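PDB 1MDB: 2,3-dihydroxybenzoate-AMP ligase from Bacillus subtilis, which belongs to the ANL superfamily of AMP-binding enzymes, with a large N-terminal and a small C-terminal domain, and here holds adenosine monophosphate and 2,3-dihydroxy-benzoic acid. Local coordinates for residues 473-478 with 507-512. Residues are numbered along the deposited sequence; the frame is centred on the assembly and turned at random.
Sequences CVFIIP and EFVESF
Cys473 meets Glu507 through its sulfur: with SG anti to the backbone N (chi1 -179°), SG lies 3.6 Å from Glu507 CG. One residue on, Val474 O accepts a hydrogen bond from Glu507 N, 3.0 Å long. Phe475 and Glu507 are paired in parallel strands and their side chains run side by side in the same direction. Glu507 CB sits over one face of the Phe475 ring in a CH-pi contact, 4.0 Å from the ring centroid, while Val509 CG1 comes up at the ring edge. The Glu507 carboxylate forms salt bridges with Arg505 and with Lys532 of helix 522-534, whose Leu525 and Ile529 also touch the Phe475 side chain. Ile476 is held through both its backbone N and its O: N donates to Glu507 O at 2.7 Å, and O accepts from Val509 N at 2.9 Å. This alternation is the parallel pairing of a beta-alpha-beta unit in the C-terminal domain, in which helix 485-494 links strand 469-478 to strand 505-508; strand 455-465 flanks the former on its other side. On the sheet face away from Phe475, Ile476 CB and CG2 pack against CD2 and CE2 of Phe508, whose side chain also touches Ala482 and Pro483. Past the last bridge, 509-512 leaves the strand and wraps round Ile477. Extended at chi2 (174°), Ile477 places CD1 over the centre of the Phe512 ring, 3.5 Å from the centroid and almost on the ring normal, while CG1 lies over CE2 and CZ on that face. Pro478 brings CD to 3.1 Å from Val509 O, and its CG touches Phe508 CD2.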
ATOM      1  N   CYS A 473     -11.397  11.504 -21.461  1.00 28.58           N
ATOM      2  CA  CYS A 473     -10.563  12.674 -21.193  1.00 28.51           C
ATOM      3  C   CYS A 473      -9.247  12.208 -20.598  1.00 27.31           C
ATOM      4  O   CYS A 473      -9.242  11.419 -19.652  1.00 30.23           O
ATOM      5  CB  CYS A 473     -11.249  13.604 -20.190  1.00 28.94           C
ATOM      6  SG  CYS A 473     -10.313  15.106 -19.800  1.00 31.12           S
ATOM      7  N   VAL A 474      -8.130  12.669 -21.151  1.00 26.85           N
ATOM      8  CA  VAL A 474      -6.828  12.292 -20.605  1.00 25.92           C
ATOM      9  C   VAL A 474      -6.145  13.493 -19.969  1.00 25.72           C
ATOM     10  O   VAL A 474      -5.983  14.539 -20.603  1.00 26.28           O
ATOM     11  CB  VAL A 474      -5.866  11.704 -21.685  1.00 26.25           C
ATOM     12  CG1 VAL A 474      -5.581  12.726 -22.789  1.00 21.75           C
ATOM     13  CG2 VAL A 474      -4.567  11.296 -21.026  1.00 24.52           C
ATOM     14  N   PHE A 475      -5.762  13.361 -18.705  1.00 26.77           N
ATOM     15  CA  PHE A 475      -5.060  14.452 -18.042  1.00 26.21           C
ATOM     16  C   PHE A 475      -3.575  14.217 -18.289  1.00 25.94           C
ATOM     17  O   PHE A 475      -3.056  13.138 -18.038  1.00 25.49           O
ATOM     18  CB  PHE A 475      -5.369  14.468 -16.542  1.00 27.55           C
ATOM     19  CG  PHE A 475      -6.757  14.936 -16.221  1.00 26.97           C
ATOM     20  CD1 PHE A 475      -7.855  14.108 -16.438  1.00 25.90           C
ATOM     21  CD2 PHE A 475      -6.972  16.221 -15.715  1.00 27.26           C
ATOM     22  CE1 PHE A 475      -9.152  14.549 -16.159  1.00 26.99           C
ATOM     23  CE2 PHE A 475      -8.265  16.675 -15.432  1.00 25.97           C
ATOM     24  CZ  PHE A 475      -9.354  15.839 -15.655  1.00 26.20           C
ATOM     25  N   ILE A 476      -2.901  15.227 -18.813  1.00 27.25           N
ATOM     26  CA  ILE A 476      -1.482  15.123 -19.111  1.00 27.05           C
ATOM     27  C   ILE A 476      -0.665  16.095 -18.257  1.00 29.93           C
ATOM     28  O   ILE A 476      -1.057  17.248 -18.059  1.00 30.84           O
ATOM     29  CB  ILE A 476      -1.210  15.469 -20.595  1.00 26.79           C
ATOM     30  CG1 ILE A 476      -1.955  14.495 -21.518  1.00 25.09           C
ATOM     31  CG2 ILE A 476       0.282  15.465 -20.863  1.00 27.34           C
ATOM     32  CD1 ILE A 476      -1.448  13.061 -21.460  1.00 24.84           C
ATOM     33  N   ILE A 477       0.457  15.615 -17.735  1.00 31.38           N
ATOM     34  CA  ILE A 477       1.366  16.458 -16.976  1.00 31.53           C
ATOM     35  C   ILE A 477       2.494  16.691 -17.974  1.00 32.43           C
ATOM     36  O   ILE A 477       3.229  15.764 -18.320  1.00 29.42           O
ATOM     37  CB  ILE A 477       1.912  15.751 -15.722  1.00 33.42           C
ATOM     38  CG1 ILE A 477       0.791  15.581 -14.688  1.00 33.04           C
ATOM     39  CG2 ILE A 477       3.051  16.569 -15.130  1.00 33.94           C
ATOM     40  CD1 ILE A 477       1.187  14.758 -13.464  1.00 31.23           C
ATOM     41  N   PRO A 478       2.621  17.932 -18.475  1.00 34.49           N
ATOM     42  CA  PRO A 478       3.641  18.327 -19.448  1.00 37.18           C
ATOM     43  C   PRO A 478       5.066  18.180 -18.947  1.00 40.67           C
ATOM     44  O   PRO A 478       5.369  18.516 -17.806  1.00 41.85           O
ATOM     45  CB  PRO A 478       3.303  19.792 -19.731  1.00 37.32           C
ATOM     46  CG  PRO A 478       1.861  19.906 -19.379  1.00 36.66           C
ATOM     47  CD  PRO A 478       1.768  19.081 -18.133  1.00 34.14           C
ATOM     48  N   GLU A 507      -6.599  17.400 -21.034  1.00 29.08           N
ATOM     49  CA  GLU A 507      -6.454  18.415 -19.993  1.00 30.97           C
ATOM     50  C   GLU A 507      -5.021  18.436 -19.475  1.00 30.58           C
ATOM     51  O   GLU A 507      -4.496  17.411 -19.049  1.00 29.28           O
ATOM     52  CB  GLU A 507      -7.396  18.133 -18.820  1.00 30.54           C
ATOM     53  CG  GLU A 507      -8.866  18.371 -19.087  1.00 33.11           C
ATOM     54  CD  GLU A 507      -9.193  19.825 -19.352  1.00 35.48           C
ATOM     55  OE1 GLU A 507      -8.561  20.701 -18.738  1.00 38.56           O
ATOM     56  OE2 GLU A 507     -10.101  20.092 -20.162  1.00 38.43           O
ATOM     57  N   PHE A 508      -4.383  19.598 -19.523  1.00 30.41           N
ATOM     58  CA  PHE A 508      -3.022  19.707 -19.027  1.00 33.93           C
ATOM     59  C   PHE A 508      -3.026  20.227 -17.592  1.00 34.37           C
ATOM     60  O   PHE A 508      -3.708  21.200 -17.274  1.00 34.32           O
ATOM     61  CB  PHE A 508      -2.194  20.618 -19.929  1.00 34.78           C
ATOM     62  CG  PHE A 508      -2.015  20.079 -21.312  1.00 37.99           C
ATOM     63  CD1 PHE A 508      -2.819  20.523 -22.355  1.00 39.64           C
ATOM     64  CD2 PHE A 508      -1.081  19.072 -21.561  1.00 38.22           C
ATOM     65  CE1 PHE A 508      -2.701  19.970 -23.627  1.00 40.27           C
ATOM     66  CE2 PHE A 508      -0.954  18.510 -22.828  1.00 38.76           C
ATOM     67  CZ  PHE A 508      -1.766  18.958 -23.864  1.00 40.41           C
ATOM     68  N   VAL A 509      -2.285  19.542 -16.723  1.00 34.43           N
ATOM     69  CA  VAL A 509      -2.187  19.918 -15.317  1.00 31.73           C
ATOM     70  C   VAL A 509      -0.745  19.744 -14.874  1.00 33.96           C
ATOM     71  O   VAL A 509       0.044  19.085 -15.556  1.00 33.89           O
ATOM     72  CB  VAL A 509      -3.074  19.027 -14.410  1.00 30.16           C
ATOM     73  CG1 VAL A 509      -4.554  19.256 -14.721  1.00 26.20           C
ATOM     74  CG2 VAL A 509      -2.688  17.548 -14.591  1.00 28.59           C
ATOM     75  N   GLU A 510      -0.416  20.326 -13.725  1.00 34.19           N
ATOM     76  CA  GLU A 510       0.927  20.243 -13.174  1.00 35.36           C
ATOM     77  C   GLU A 510       1.099  18.991 -12.325  1.00 33.07           C
ATOM     78  O   GLU A 510       2.218  18.532 -12.117  1.00 32.86           O
ATOM     79  CB  GLU A 510       1.222  21.489 -12.341  1.00 39.70           C
ATOM     80  CG  GLU A 510       2.548  21.447 -11.620  1.00 47.74           C
ATOM     81  CD  GLU A 510       2.857  22.740 -10.894  1.00 51.54           C
ATOM     82  OE1 GLU A 510       2.001  23.211 -10.109  1.00 53.96           O
ATOM     83  OE2 GLU A 510       3.964  23.284 -11.108  1.00 54.63           O
ATOM     84  N   SER A 511      -0.010  18.440 -11.841  1.00 31.52           N
ATOM     85  CA  SER A 511       0.033  17.232 -11.030  1.00 32.36           C
ATOM     86  C   SER A 511      -1.336  16.568 -11.014  1.00 32.35           C
ATOM     87  O   SER A 511      -2.338  17.192 -11.363  1.00 34.42           O
ATOM     88  CB  SER A 511       0.459  17.566  -9.594  1.00 33.06           C
ATOM     89  OG  SER A 511      -0.529  18.349  -8.952  1.00 34.19           O
ATOM     90  N   PHE A 512      -1.369  15.302 -10.612  1.00 31.70           N
ATOM     91  CA  PHE A 512      -2.605  14.528 -10.545  1.00 31.43           C
ATOM     92  C   PHE A 512      -3.025  14.414  -9.088  1.00 31.32           C
ATOM     93  O   PHE A 512      -2.172  14.364  -8.204  1.00 29.70           O
ATOM     94  CB  PHE A 512      -2.385  13.105 -11.081  1.00 30.41           C
ATOM     95  CG  PHE A 512      -2.061  13.029 -12.553  1.00 32.17           C
ATOM     96  CD1 PHE A 512      -1.277  11.985 -13.046  1.00 32.24           C
ATOM     97  CD2 PHE A 512      -2.563  13.967 -13.450  1.00 30.63           C
ATOM     98  CE1 PHE A 512      -1.001  11.877 -14.411  1.00 30.59           C
ATOM     99  CE2 PHE A 512      -2.291  13.863 -14.816  1.00 29.13           C
ATOM    100  CZ  PHE A 512      -1.510  12.819 -15.293  1.00 30.06           C
TER